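Local coordinates for glycoside Hydrolase (Bacteroides plebeius, PDB 5T3B), which probably hydrolyses agarose-type galactans, as a glycoside hydrolase family 50 enzyme from a gut bacterium, at residues Gln72-Thr75 and Gln76-Leu80; Ser82-Lys85 and Tyr86-Ala90; Val145-Trp148 and Val149-Gln153; Gly172-Ala175 and Val176-Asn180; Asp225-Cys228 and Lys229-Asn233. All blocks are in the same frame, centred on the assembly; numbering follows the deposited sequence.

Contact 1 (Gln72-Thr75 and Gln76-Leu80)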
loop_
_atom_site.group_PDB
_atom_site.type_symbol
_atom_site.label_atom_id
_atom_site.label_comp_id
_atom_site.label_asym_id
_atom_site.label_seq_id
_atom_site.Cartn_x
_atom_site.Cartn_y
_atom_site.Cartn_z
ATOM N N GLN A 72 -9.878 -13.031 20.401
ATOM C CA GLN A 72 -9.793 -14.468 20.418
ATOM C C GLN A 72 -8.380 -14.966 20.663
ATOM O O GLN A 72 -8.171 -15.798 21.551
ATOM C CB GLN A 72 -10.404 -15.055 19.168
ATOM C CG GLN A 72 -11.892 -14.758 19.063
ATOM C CD GLN A 72 -12.525 -15.428 17.875
ATOM O OE1 GLN A 72 -11.923 -16.294 17.265
ATOM N NE2 GLN A 72 -13.746 -15.025 17.546
ATOM N N THR A 73 -7.402 -14.437 19.899
ATOM C CA THR A 73 -6.029 -14.783 20.048
ATOM C C THR A 73 -5.428 -13.708 20.941
ATOM O O THR A 73 -5.456 -12.507 20.618
ATOM C CB THR A 73 -5.300 -14.799 18.691
ATOM O OG1 THR A 73 -5.914 -15.819 17.902
ATOM C CG2 THR A 73 -3.766 -15.033 18.868
ATOM N N LYS A 74 -4.859 -14.152 22.069
ATOM C CA LYS A 74 -4.504 -13.266 23.181
ATOM C C LYS A 74 -3.012 -13.201 23.505
ATOM O O LYS A 74 -2.612 -12.369 24.324
ATOM C CB LYS A 74 -5.338 -13.655 24.392
ATOM C CG LYS A 74 -6.880 -13.718 24.206
ATOM C CD LYS A 74 -7.577 -14.255 25.472
ATOM C CE LYS A 74 -9.057 -14.653 25.342
ATOM N NZ LYS A 74 -9.379 -15.619 24.227
ATOM N N THR A 75 -2.206 -14.082 22.909
ATOM C CA THR A 75 -0.758 -14.094 23.171
ATOM C C THR A 75 -0.016 -14.333 21.871
ATOM O O THR A 75 -0.561 -14.946 20.891
ATOM C CB THR A 75 -0.374 -15.194 24.141
ATOM O OG1 THR A 75 -0.542 -16.489 23.528
ATOM C CG2 THR A 75 -1.179 -15.092 25.455
ATOM N N GLN A 76 1.259 -13.974 21.890
ATOM C CA GLN A 76 2.105 -14.239 20.759
ATOM C C GLN A 76 2.219 -15.740 20.425
ATOM O O GLN A 76 2.224 -16.089 19.248
ATOM C CB GLN A 76 3.441 -13.493 20.819
ATOM C CG GLN A 76 4.387 -14.012 21.739
ATOM C CD GLN A 76 5.704 -13.325 21.572
ATOM O OE1 GLN A 76 6.707 -13.984 21.526
ATOM N NE2 GLN A 76 5.693 -12.018 21.543
ATOM N N ASP A 77 2.276 -16.599 21.450
ATOM C CA ASP A 77 2.357 -18.036 21.189
ATOM C C ASP A 77 1.083 -18.582 20.558
ATOM O O ASP A 77 1.146 -19.405 19.642
ATOM C CB ASP A 77 2.759 -18.845 22.416
ATOM C CG ASP A 77 4.174 -18.508 22.914
ATOM O OD1 ASP A 77 5.025 -17.945 22.184
ATOM O OD2 ASP A 77 4.446 -18.778 24.088
ATOM N N GLU A 78 -0.062 -18.157 21.062
ATOM C CA GLU A 78 -1.317 -18.536 20.443
ATOM C C GLU A 78 -1.318 -18.124 18.985
ATOM O O GLU A 78 -1.734 -18.875 18.109
ATOM C CB GLU A 78 -2.538 -17.933 21.208
ATOM C CG GLU A 78 -2.826 -18.478 22.616
ATOM C CD GLU A 78 -3.975 -17.764 23.326
ATOM O OE1 GLU A 78 -4.630 -16.859 22.734
ATOM O OE2 GLU A 78 -4.181 -18.193 24.498
ATOM N N TYR A 79 -0.903 -16.910 18.729
ATOM C CA TYR A 79 -0.873 -16.454 17.329
ATOM C C TYR A 79 0.032 -17.284 16.445
ATOM O O TYR A 79 -0.350 -17.795 15.387
ATOM C CB TYR A 79 -0.385 -14.996 17.256
ATOM C CG TYR A 79 -0.220 -14.559 15.823
ATOM C CD1 TYR A 79 -1.340 -14.515 14.997
ATOM C CD2 TYR A 79 1.022 -14.283 15.285
ATOM C CE1 TYR A 79 -1.231 -14.184 13.645
ATOM C CE2 TYR A 79 1.144 -13.950 13.948
ATOM C CZ TYR A 79 0.012 -13.927 13.129
ATOM O OH TYR A 79 0.148 -13.641 11.777
ATOM N N LEU A 80 1.277 -17.456 16.926
ATOM C CA LEU A 80 2.253 -18.167 16.084
ATOM C C LEU A 80 1.879 -19.624 15.847
ATOM O O LEU A 80 2.233 -20.171 14.792
ATOM C CB LEU A 80 3.689 -17.994 16.622
ATOM C CG LEU A 80 4.174 -16.531 16.525
ATOM C CD1 LEU A 80 5.448 -16.471 17.361
ATOM C CD2 LEU A 80 4.417 -16.017 15.096
#
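The carboxylate of E78 is the flat group that faces K74 and T75. Its OE1 takes the backbone N-H of K74 on the anti side, 32° out of the carboxylate plane, with 2.8 Å between K74 N and E78 OE1. Nearer the backbone, E78 CG lies 3.2 Å from T75 OG1, the two side chains crossing at about a right angle. The second flat group, the Y79 ring, leads away from the loop. T73 meets Y79 at its root, with T73 CG2 3.4 Å from Y79 N and 3.7 Å from Y79 CB. The ring stacks with W470, and its hydroxyl is hydrogen-bonded to H162 and R124.

T75 is the N-cap of helix 76-82. Its hydroxyl lies between its own backbone N and carbonyl carbon (chi1 69°), where OG1 accepts the N-H of E78 at 3.0 Å from E78 N in a nearly straight bond. The first helical carbonyl bond follows, Y79 N to T75 O at 2.9 Å. Only the threonine half of a capping box is present; E78 accepts from K74, one residue before the N-cap. K74 bends at its last torsion, which lets NZ meet Q72 O at 2.9 Å, while K74 NZ stays 5.1 Å from E78 OE1, an attraction at a distance.

The chemistry is that of a helix start: threonine and glutamate oxygens satisfy N-H groups at and just before the first turn, and the glutamate's negative charge is likely to be stabilised by the positive end of the helix dipole.

Contact 2 (Ser82-Lys85 and Tyr86-Ala90)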
loop_
_atom_site.group_PDB
_atom_site.type_symbol
_atom_site.label_atom_id
_atom_site.label_comp_id
_atom_site.label_asym_id
_atom_site.label_seq_id
_atom_site.Cartn_x
_atom_site.Cartn_y
_atom_site.Cartn_z
ATOM N N SER A 82 -1.126 -20.504 15.160
ATOM C CA SER A 82 -2.293 -20.484 14.257
ATOM C C SER A 82 -1.988 -20.185 12.814
ATOM O O SER A 82 -2.848 -20.368 11.952
ATOM C CB SER A 82 -3.302 -19.456 14.731
ATOM O OG SER A 82 -2.914 -18.107 14.545
ATOM N N VAL A 83 -0.750 -19.755 12.576
ATOM C CA VAL A 83 -0.299 -19.383 11.268
ATOM C C VAL A 83 0.896 -20.189 10.809
ATOM O O VAL A 83 1.641 -20.727 11.650
ATOM C CB VAL A 83 -0.046 -17.862 11.119
ATOM C CG1 VAL A 83 -1.299 -17.034 11.308
ATOM C CG2 VAL A 83 1.066 -17.417 12.041
ATOM N N ASN A 84 1.074 -20.278 9.495
ATOM C CA ASN A 84 2.240 -20.908 8.962
ATOM C C ASN A 84 3.435 -19.963 8.801
ATOM O O ASN A 84 3.404 -18.817 9.287
ATOM C CB ASN A 84 1.946 -21.659 7.679
ATOM C CG ASN A 84 1.645 -20.733 6.506
ATOM O OD1 ASN A 84 1.887 -19.522 6.572
ATOM N ND2 ASN A 84 1.208 -21.314 5.389
ATOM N N LYS A 85 4.518 -20.427 8.172
ATOM C CA LYS A 85 5.739 -19.639 8.111
ATOM C C LYS A 85 5.597 -18.281 7.361
ATOM O O LYS A 85 6.419 -17.403 7.535
ATOM C CB LYS A 85 6.846 -20.463 7.510
ATOM C CG LYS A 85 6.695 -20.724 6.050
ATOM C CD LYS A 85 7.839 -21.598 5.601
ATOM C CE LYS A 85 7.720 -21.853 4.168
ATOM N NZ LYS A 85 8.803 -22.758 3.660
ATOM N N TYR A 86 4.551 -18.221 6.521
ATOM C CA TYR A 86 4.252 -17.009 5.774
ATOM C C TYR A 86 3.354 -16.030 6.544
ATOM O O TYR A 86 3.145 -14.911 6.099
ATOM C CB TYR A 86 3.590 -17.336 4.428
ATOM C CG TYR A 86 4.445 -18.202 3.500
ATOM C CD1 TYR A 86 5.486 -17.671 2.827
ATOM C CD2 TYR A 86 4.162 -19.553 3.332
ATOM C CE1 TYR A 86 6.216 -18.472 1.933
ATOM C CE2 TYR A 86 4.917 -20.352 2.493
ATOM C CZ TYR A 86 5.917 -19.824 1.821
ATOM O OH TYR A 86 6.707 -20.602 0.944
ATOM N N GLY A 87 2.799 -16.463 7.683
ATOM C CA GLY A 87 1.793 -15.712 8.358
ATOM C C GLY A 87 0.370 -15.944 7.893
ATOM O O GLY A 87 -0.543 -15.191 8.261
ATOM N N SER A 88 0.188 -17.013 7.120
ATOM C CA SER A 88 -1.128 -17.368 6.605
ATOM C C SER A 88 -1.875 -18.209 7.607
ATOM O O SER A 88 -1.232 -19.008 8.322
ATOM C CB SER A 88 -0.959 -18.203 5.343
ATOM O OG SER A 88 -0.084 -17.547 4.419
ATOM N N TYR A 89 -3.184 -18.052 7.679
ATOM C CA TYR A 89 -3.953 -18.850 8.603
ATOM C C TYR A 89 -3.857 -20.324 8.218
ATOM O O TYR A 89 -4.099 -20.655 7.093
ATOM C CB TYR A 89 -5.380 -18.381 8.661
ATOM C CG TYR A 89 -6.160 -18.952 9.828
ATOM C CD1 TYR A 89 -5.784 -18.649 11.107
ATOM C CD2 TYR A 89 -7.201 -19.861 9.649
ATOM C CE1 TYR A 89 -6.451 -19.127 12.202
ATOM C CE2 TYR A 89 -7.859 -20.372 10.765
ATOM C CZ TYR A 89 -7.464 -20.026 12.032
ATOM O OH TYR A 89 -8.112 -20.493 13.145
ATOM N N ALA A 90 -3.521 -21.169 9.209
ATOM C CA ALA A 90 -3.200 -22.544 8.899
ATOM C C ALA A 90 -4.288 -23.550 9.289
ATOM O O ALA A 90 -4.165 -24.744 8.999
ATOM C CB ALA A 90 -1.869 -22.894 9.626
HETATM O O HOH W 1 6.704 -23.288 1.312
#
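N84 meets S88 and Y86 with the outer part of its side chain. Its CB is a loose neighbour of S88 O, at 4.2 Å, and CG lies against S88 CB. With CG placed between the backbone N and the carbonyl carbon (chi1 70°), the amide is held over the turn, where OD1 accepts two N-H groups: Y86 N at 3.0 Å and S88 N at 3.1 Å from N84 OD1. They arrive from opposite faces of the amide plane, a grip that should limit rotation of the group; the bond from Y86 makes an Asx turn. At the tip, ND2 binds the carboxylate of D115, which also receives the hydroxyl of S88.

K85 and Y86 run side by side in the same direction. K85 CG sits over one face of the tyrosine ring in a CH-pi contact, 4.1 Å from the centroid, and a water links Y86 OH to K85 NZ, weakly on the lysine side.

The backbone closes twice, with 2.9 Å from N84 N to S88 O and the same from A90 N to S82 O, on either side of the single bridge between V83 and Y89. G87 N completes the type I turn to N84 O. G87 itself has a positive phi (86°), at which a CB would press on the preceding carbonyl oxygen. This combination is typical of a 3:5 beta hairpin: a type I turn followed by a G1 bulge.

Contact 3 (Val145-Trp148 and Val149-Gln153); sequences VDDW and VAKSQ
W148 and S152 stand one turn apart, with the serine hydroxyl over one face of the indole, 3.7 Å from S152 OG to W148 CD1. That hydroxyl turns back to the backbone and donates to W148 O at 2.7 Å from S152 OG. S152 N donates to the same oxygen from the opposite face of the carbonyl plane, so two bonds grip W148 O. The W148 indole swings out with CG anti to the backbone N (chi1 170°), which lays W148 CE3 obliquely against V149 CG2, 3.7 Å away. Farther out, the ring stacks with F129, meets Y142 and F138 edge-to-face, and gives its NE1 proton to Y440.

All of this belongs to the first turns of the alpha helix 145-158, whose i to i+4 spacing brings S152 to W148 and K151 to D147; its V145 and V149 side faces helix 169-182.

On another side D147 and K151 form an i to i+4 salt bridge, 2.8 Å from D147 OD2 to K151 NZ. The lysine chain is extended and comes across the carboxylate at a slant, its ammonium meeting OD2 on the syn side, 18° out of plane. Both ends have a second partner: D147 OD2 accepts from S143 N, and K151 NZ donates to L141 O.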
loop_
_atom_site.group_PDB
_atom_site.type_symbol
_atom_site.label_atom_id
_atom_site.label_comp_id
_atom_site.label_asym_id
_atom_site.label_seq_id
_atom_site.Cartn_x
_atom_site.Cartn_y
_atom_site.Cartn_z
ATOM N N VAL A 145 24.213 -7.577 9.007
ATOM C CA VAL A 145 22.985 -7.446 8.214
ATOM C C VAL A 145 22.080 -8.631 8.373
ATOM O O VAL A 145 20.869 -8.490 8.577
ATOM C CB VAL A 145 23.334 -7.119 6.763
ATOM C CG1 VAL A 145 22.065 -7.100 5.916
ATOM C CG2 VAL A 145 24.083 -5.777 6.691
ATOM N N ASP A 146 22.665 -9.836 8.292
ATOM C CA ASP A 146 21.858 -11.044 8.527
ATOM C C ASP A 146 21.145 -11.045 9.884
ATOM O O ASP A 146 19.958 -11.413 9.999
ATOM C CB ASP A 146 22.774 -12.268 8.366
ATOM C CG ASP A 146 22.099 -13.601 8.716
ATOM O OD1 ASP A 146 21.140 -13.991 8.048
ATOM O OD2 ASP A 146 22.470 -14.254 9.725
ATOM N N ASP A 147 21.910 -10.663 10.918
ATOM C CA ASP A 147 21.317 -10.597 12.248
ATOM C C ASP A 147 20.134 -9.627 12.300
ATOM O O ASP A 147 19.145 -9.886 12.954
ATOM C CB ASP A 147 22.417 -10.237 13.270
ATOM C CG ASP A 147 21.991 -10.376 14.708
ATOM O OD1 ASP A 147 21.460 -11.437 15.081
ATOM O OD2 ASP A 147 22.251 -9.403 15.470
ATOM N N TRP A 148 20.302 -8.500 11.625
ATOM C CA TRP A 148 19.232 -7.528 11.522
ATOM C C TRP A 148 17.970 -8.122 10.863
ATOM O O TRP A 148 16.875 -8.004 11.396
ATOM C CB TRP A 148 19.739 -6.294 10.817
ATOM C CG TRP A 148 18.673 -5.299 10.432
ATOM C CD1 TRP A 148 17.913 -4.528 11.266
ATOM C CD2 TRP A 148 18.236 -4.948 9.109
ATOM N NE1 TRP A 148 17.061 -3.732 10.557
ATOM C CE2 TRP A 148 17.226 -3.989 9.240
ATOM C CE3 TRP A 148 18.606 -5.400 7.832
ATOM C CZ2 TRP A 148 16.609 -3.431 8.117
ATOM C CZ3 TRP A 148 17.989 -4.874 6.715
ATOM C CH2 TRP A 148 16.985 -3.934 6.881
ATOM N N VAL A 149 18.149 -8.811 9.750
ATOM C CA VAL A 149 16.978 -9.410 9.086
ATOM C C VAL A 149 16.357 -10.477 9.971
ATOM O O VAL A 149 15.138 -10.553 10.148
ATOM C CB VAL A 149 17.227 -9.916 7.665
ATOM C CG1 VAL A 149 15.903 -10.365 7.087
ATOM C CG2 VAL A 149 17.887 -8.855 6.807
ATOM N N ALA A 150 17.210 -11.326 10.564
ATOM C CA ALA A 150 16.676 -12.430 11.366
ATOM C C ALA A 150 15.916 -11.942 12.580
ATOM O O ALA A 150 14.812 -12.426 12.916
ATOM C CB ALA A 150 17.824 -13.330 11.749
ATOM N N LYS A 151 16.543 -11.006 13.307
ATOM C CA LYS A 151 15.869 -10.476 14.451
ATOM C C LYS A 151 14.593 -9.767 14.089
ATOM O O LYS A 151 13.602 -9.837 14.821
ATOM C CB LYS A 151 16.790 -9.523 15.201
ATOM C CG LYS A 151 17.837 -10.201 16.076
ATOM C CD LYS A 151 18.894 -9.187 16.596
ATOM C CE LYS A 151 19.691 -9.800 17.734
ATOM N NZ LYS A 151 20.966 -9.048 17.927
ATOM N N SER A 152 14.668 -9.056 12.969
ATOM C CA SER A 152 13.451 -8.370 12.531
ATOM C C SER A 152 12.322 -9.284 12.116
ATOM O O SER A 152 11.142 -9.027 12.440
ATOM C CB SER A 152 13.801 -7.423 11.393
ATOM O OG SER A 152 14.723 -6.420 11.785
ATOM N N GLN A 153 12.657 -10.357 11.397
ATOM C CA GLN A 153 11.606 -11.310 11.008
ATOM C C GLN A 153 10.910 -11.837 12.231
ATOM O O GLN A 153 9.671 -11.919 12.265
ATOM C CB GLN A 153 12.199 -12.433 10.178
ATOM C CG GLN A 153 11.156 -13.340 9.558
ATOM C CD GLN A 153 10.613 -14.394 10.479
ATOM O OE1 GLN A 153 11.240 -14.787 11.424
ATOM N NE2 GLN A 153 9.435 -14.853 10.187
#

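Contact 4 (Gly172-Ala175 and Val176-Asn180); sequences GDKA and VNDYN
G172 O and V176 N are joined by the first of four successive i to i+4 bonds across the segments: 3.1 Å from V176 N to G172 O, then 2.9 Å from N177 N to D173 O, 2.8 Å from D178 N to K174 O and 3.1 Å from Y179 N to A175 O. The segments lie in helix 169-182, the crossover between the parallel strands 163-165 and 188-190, a beta-alpha-beta unit consistent with the (beta/alpha)8 barrel of this family.

Among the side chains, K174 and D178 are one turn apart on a solvent-facing side. K174 leaves with CG anti to its backbone N and stays extended until a bend at its last torsion (chi4 -57°) brings NZ round to the carboxylate in a salt bridge. Replacing D178 by an alanine removes the carboxylate, and the K174 ammonium would probably lose this mate and be able to swing.

On the inner side, V176 CG2 lies 3.5 Å from G172 O, and the valine packs on F129. N177 CB touches D173 O, whereas its ND2 reaches away to M239 O. Y179, on the face toward helix 145-158, sends its hydroxyl to S185 O.

In the salt bridge K174 NZ meets the syn lone pair of D178 OD2 at 2.7 Å, with D178 OD1 farther off at 3.5 Å from the same nitrogen.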
loop_
_atom_site.group_PDB
_atom_site.type_symbol
_atom_site.label_atom_id
_atom_site.label_comp_id
_atom_site.label_asym_id
_atom_site.label_seq_id
_atom_site.Cartn_x
_atom_site.Cartn_y
_atom_site.Cartn_z
ATOM N N GLY A 172 18.561 -2.875 1.372
ATOM C CA GLY A 172 17.492 -3.502 2.115
ATOM C C GLY A 172 16.922 -4.649 1.309
ATOM O O GLY A 172 16.647 -5.736 1.849
ATOM N N ASP A 173 16.652 -4.426 0.017
ATOM C CA ASP A 173 16.092 -5.494 -0.812
ATOM C C ASP A 173 17.050 -6.689 -0.851
ATOM O O ASP A 173 16.562 -7.833 -0.725
ATOM C CB ASP A 173 15.866 -5.004 -2.209
ATOM C CG ASP A 173 14.632 -4.090 -2.376
ATOM O OD1 ASP A 173 13.819 -3.982 -1.465
ATOM O OD2 ASP A 173 14.511 -3.493 -3.472
ATOM N N LYS A 174 18.360 -6.467 -1.032
ATOM C CA LYS A 174 19.320 -7.590 -1.096
ATOM C C LYS A 174 19.406 -8.290 0.280
ATOM O O LYS A 174 19.517 -9.492 0.323
ATOM C CB LYS A 174 20.672 -7.106 -1.566
ATOM C CG LYS A 174 21.693 -8.207 -1.662
ATOM C CD LYS A 174 22.878 -7.843 -2.453
ATOM C CE LYS A 174 23.676 -9.097 -2.795
ATOM N NZ LYS A 174 24.120 -9.897 -1.637
ATOM N N ALA A 175 19.405 -7.522 1.353
ATOM C CA ALA A 175 19.502 -8.124 2.689
ATOM C C ALA A 175 18.401 -9.124 2.916
ATOM O O ALA A 175 18.636 -10.235 3.372
ATOM C CB ALA A 175 19.477 -7.051 3.740
ATOM N N VAL A 176 17.180 -8.735 2.625
ATOM C CA VAL A 176 16.034 -9.599 2.830
ATOM C C VAL A 176 16.073 -10.779 1.814
ATOM O O VAL A 176 15.776 -11.911 2.169
ATOM C CB VAL A 176 14.742 -8.824 2.724
ATOM C CG1 VAL A 176 13.555 -9.730 2.746
ATOM C CG2 VAL A 176 14.655 -7.800 3.847
ATOM N N ASN A 177 16.445 -10.475 0.580
ATOM C CA ASN A 177 16.510 -11.494 -0.439
ATOM C C ASN A 177 17.504 -12.586 -0.076
ATOM O O ASN A 177 17.222 -13.779 -0.173
ATOM C CB ASN A 177 16.803 -10.821 -1.790
ATOM C CG ASN A 177 16.538 -11.721 -2.973
ATOM O OD1 ASN A 177 17.406 -12.475 -3.413
ATOM N ND2 ASN A 177 15.357 -11.605 -3.510
ATOM N N ASP A 178 18.670 -12.165 0.397
ATOM C CA ASP A 178 19.726 -13.111 0.811
ATOM C C ASP A 178 19.221 -13.940 2.001
ATOM O O ASP A 178 19.410 -15.188 2.072
ATOM C CB ASP A 178 20.990 -12.357 1.252
ATOM C CG ASP A 178 21.786 -11.766 0.099
ATOM O OD1 ASP A 178 21.552 -12.138 -1.058
ATOM O OD2 ASP A 178 22.660 -10.921 0.383
ATOM N N TYR A 179 18.612 -13.286 2.981
ATOM C CA TYR A 179 18.092 -13.969 4.146
ATOM C C TYR A 179 17.054 -15.035 3.784
ATOM O O TYR A 179 17.090 -16.150 4.267
ATOM C CB TYR A 179 17.539 -12.969 5.163
ATOM C CG TYR A 179 16.748 -13.596 6.279
ATOM C CD1 TYR A 179 17.355 -14.032 7.449
ATOM C CD2 TYR A 179 15.385 -13.754 6.126
ATOM C CE1 TYR A 179 16.515 -14.640 8.437
ATOM C CE2 TYR A 179 14.561 -14.300 7.053
ATOM C CZ TYR A 179 15.108 -14.733 8.189
ATOM O OH TYR A 179 14.289 -15.362 9.156
ATOM N N ASN A 180 16.122 -14.679 2.930
ATOM C CA ASN A 180 15.062 -15.599 2.597
ATOM C C ASN A 180 15.527 -16.822 1.860
ATOM O O ASN A 180 14.933 -17.875 2.008
ATOM C CB ASN A 180 13.989 -14.879 1.775
ATOM C CG ASN A 180 13.130 -13.954 2.566
ATOM O OD1 ASN A 180 13.067 -14.022 3.800
ATOM N ND2 ASN A 180 12.452 -13.057 1.884
#

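Contact 5 (Asp225-Cys228 and Lys229-Asn233)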
loop_
_atom_site.group_PDB
_atom_site.type_symbol
_atom_site.label_atom_id
_atom_site.label_comp_id
_atom_site.label_asym_id
_atom_site.label_seq_id
_atom_site.Cartn_x
_atom_site.Cartn_y
_atom_site.Cartn_z
ATOM N N ASP A 225 5.889 0.215 -24.497
ATOM C CA ASP A 225 5.474 -1.165 -24.254
ATOM C C ASP A 225 6.670 -2.132 -24.345
ATOM O O ASP A 225 6.810 -3.041 -23.519
ATOM C CB ASP A 225 4.430 -1.633 -25.264
ATOM C CG ASP A 225 3.051 -1.081 -25.092
ATOM O OD1 ASP A 225 2.767 -0.349 -24.205
ATOM O OD2 ASP A 225 2.193 -1.296 -26.031
ATOM N N GLU A 226 7.502 -1.937 -25.362
ATOM C CA GLU A 226 8.641 -2.775 -25.523
ATOM C C GLU A 226 9.686 -2.651 -24.407
ATOM O O GLU A 226 10.307 -3.627 -23.974
ATOM C CB GLU A 226 9.327 -2.562 -26.877
ATOM C CG GLU A 226 10.502 -3.471 -27.166
ATOM C CD GLU A 226 10.270 -4.989 -26.978
ATOM O OE1 GLU A 226 9.151 -5.518 -27.286
ATOM O OE2 GLU A 226 11.250 -5.637 -26.460
ATOM N N TRP A 227 9.885 -1.413 -23.970
ATOM C CA TRP A 227 10.822 -1.150 -22.917
ATOM C C TRP A 227 10.368 -1.888 -21.617
ATOM O O TRP A 227 11.178 -2.507 -20.926
ATOM C CB TRP A 227 11.001 0.356 -22.643
ATOM C CG TRP A 227 11.887 0.592 -21.466
ATOM C CD1 TRP A 227 13.232 0.651 -21.465
ATOM C CD2 TRP A 227 11.500 0.673 -20.118
ATOM N NE1 TRP A 227 13.712 0.800 -20.203
ATOM C CE2 TRP A 227 12.657 0.784 -19.357
ATOM C CE3 TRP A 227 10.279 0.671 -19.470
ATOM C CZ2 TRP A 227 12.621 0.846 -17.939
ATOM C CZ3 TRP A 227 10.251 0.741 -18.063
ATOM C CH2 TRP A 227 11.410 0.797 -17.335
ATOM N N CYS A 228 9.061 -1.853 -21.338
ATOM C CA CYS A 228 8.606 -2.570 -20.159
ATOM C C CYS A 228 8.969 -4.059 -20.227
ATOM O O CYS A 228 9.361 -4.691 -19.233
ATOM C CB CYS A 228 7.079 -2.348 -19.959
ATOM S SG CYS A 228 6.593 -0.749 -19.383
ATOM N N LYS A 229 8.733 -4.661 -21.408
ATOM C CA LYS A 229 9.091 -6.089 -21.588
ATOM C C LYS A 229 10.581 -6.335 -21.271
ATOM O O LYS A 229 10.954 -7.293 -20.602
ATOM C CB LYS A 229 8.691 -6.561 -22.978
ATOM C CG LYS A 229 7.186 -6.728 -23.136
ATOM C CD LYS A 229 6.716 -7.025 -24.519
ATOM C CE LYS A 229 5.221 -7.230 -24.559
ATOM N NZ LYS A 229 4.822 -7.608 -25.923
ATOM N N GLU A 230 11.442 -5.506 -21.824
ATOM C CA GLU A 230 12.871 -5.617 -21.619
ATOM C C GLU A 230 13.229 -5.448 -20.159
ATOM O O GLU A 230 14.029 -6.197 -19.629
ATOM C CB GLU A 230 13.617 -4.644 -22.519
ATOM C CG GLU A 230 13.471 -4.996 -23.986
ATOM C CD GLU A 230 14.097 -3.995 -24.930
ATOM O OE1 GLU A 230 14.840 -3.082 -24.453
ATOM O OE2 GLU A 230 13.841 -4.105 -26.177
ATOM N N TYR A 231 12.583 -4.461 -19.500
ATOM C CA TYR A 231 12.937 -4.181 -18.106
ATOM C C TYR A 231 12.566 -5.358 -17.235
ATOM O O TYR A 231 13.345 -5.757 -16.378
ATOM C CB TYR A 231 12.252 -2.892 -17.673
ATOM C CG TYR A 231 12.799 -2.347 -16.358
ATOM C CD1 TYR A 231 14.130 -2.000 -16.211
ATOM C CD2 TYR A 231 11.953 -2.125 -15.276
ATOM C CE1 TYR A 231 14.625 -1.451 -15.008
ATOM C CE2 TYR A 231 12.422 -1.610 -14.078
ATOM C CZ TYR A 231 13.729 -1.258 -13.953
ATOM O OH TYR A 231 14.213 -0.734 -12.798
ATOM N N LEU A 232 11.405 -5.972 -17.439
ATOM C CA LEU A 232 11.037 -7.154 -16.671
ATOM C C LEU A 232 11.993 -8.314 -16.796
ATOM O O LEU A 232 12.143 -9.065 -15.872
ATOM C CB LEU A 232 9.635 -7.665 -17.001
ATOM C CG LEU A 232 8.507 -7.162 -16.069
ATOM C CD1 LEU A 232 8.601 -7.809 -14.701
ATOM C CD2 LEU A 232 8.425 -5.654 -15.966
ATOM N N ASN A 233 12.618 -8.399 -17.972
ATOM C CA ASN A 233 13.609 -9.451 -18.231
ATOM C C ASN A 233 15.055 -9.087 -17.902
ATOM O O ASN A 233 15.953 -9.891 -18.104
ATOM C CB ASN A 233 13.434 -9.978 -19.666
ATOM C CG ASN A 233 12.464 -11.111 -19.743
ATOM O OD1 ASN A 233 11.892 -11.561 -18.751
ATOM N ND2 ASN A 233 12.247 -11.592 -20.961
#
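W227 and Y231 lie side by side and point the same way, their rings in an offset stack with 4.8 Å between the centroids of the indole six-membered ring and the phenol, planes 19° apart. W227 CH2 sits over one face of the tyrosine, 3.6 Å from Y231 CG, while Y231 CB covers the indole as a CH-pi contact, 3.9 Å from the six-membered ring centroid. Both side chains leave with CG anti to the backbone N (W227 chi1 175°), which makes the overlap possible. With a serine in place of Y231 the phenol ring is gone, which would probably leave W227 CZ2 and CH2 without their partner and open a gap beside F195.

On the exposed side E226 and E230 bring like charges together, E226 OE2 and E230 OE2 being 3.0 Å apart; such closeness probably raises the proton affinity of one carboxylate. K229 stands nearby, its NZ 5.0 Å from E226 OE1, and may ease the repulsion in part.

Farther out, F199 and F195 meet W227 and Y231 edge-to-face. This is an amphipathic alpha helix, 224-232, with W227 and Y231 toward helix 195-203 and C228 and L232 against helix 300-324.

The five contacts follow one another along the chain and form two touching pairs and an outlier. Contacts 1 and 2, with centres 12 Å apart, meet where Y79 OH approaches G87 O at 3.9 Å; R124 binds both. Contacts 3 and 4 are neighbouring helices with centres 10 Å apart: V145 CG1 lies 3.4 Å from A175 CB, and V149 and Q153 pack on Y179, while F129 touches both W148 and V176. The nearest atoms of contacts 2 and 3 are about 5 Å apart without touching. Contact 5 lies across the molecule, its centre 45 Å from that of contact 1. Beside contact 2, a 1,2-ethanediol, probably from the crystallisation liquor, lies about 4 Å from the Y89 side chain.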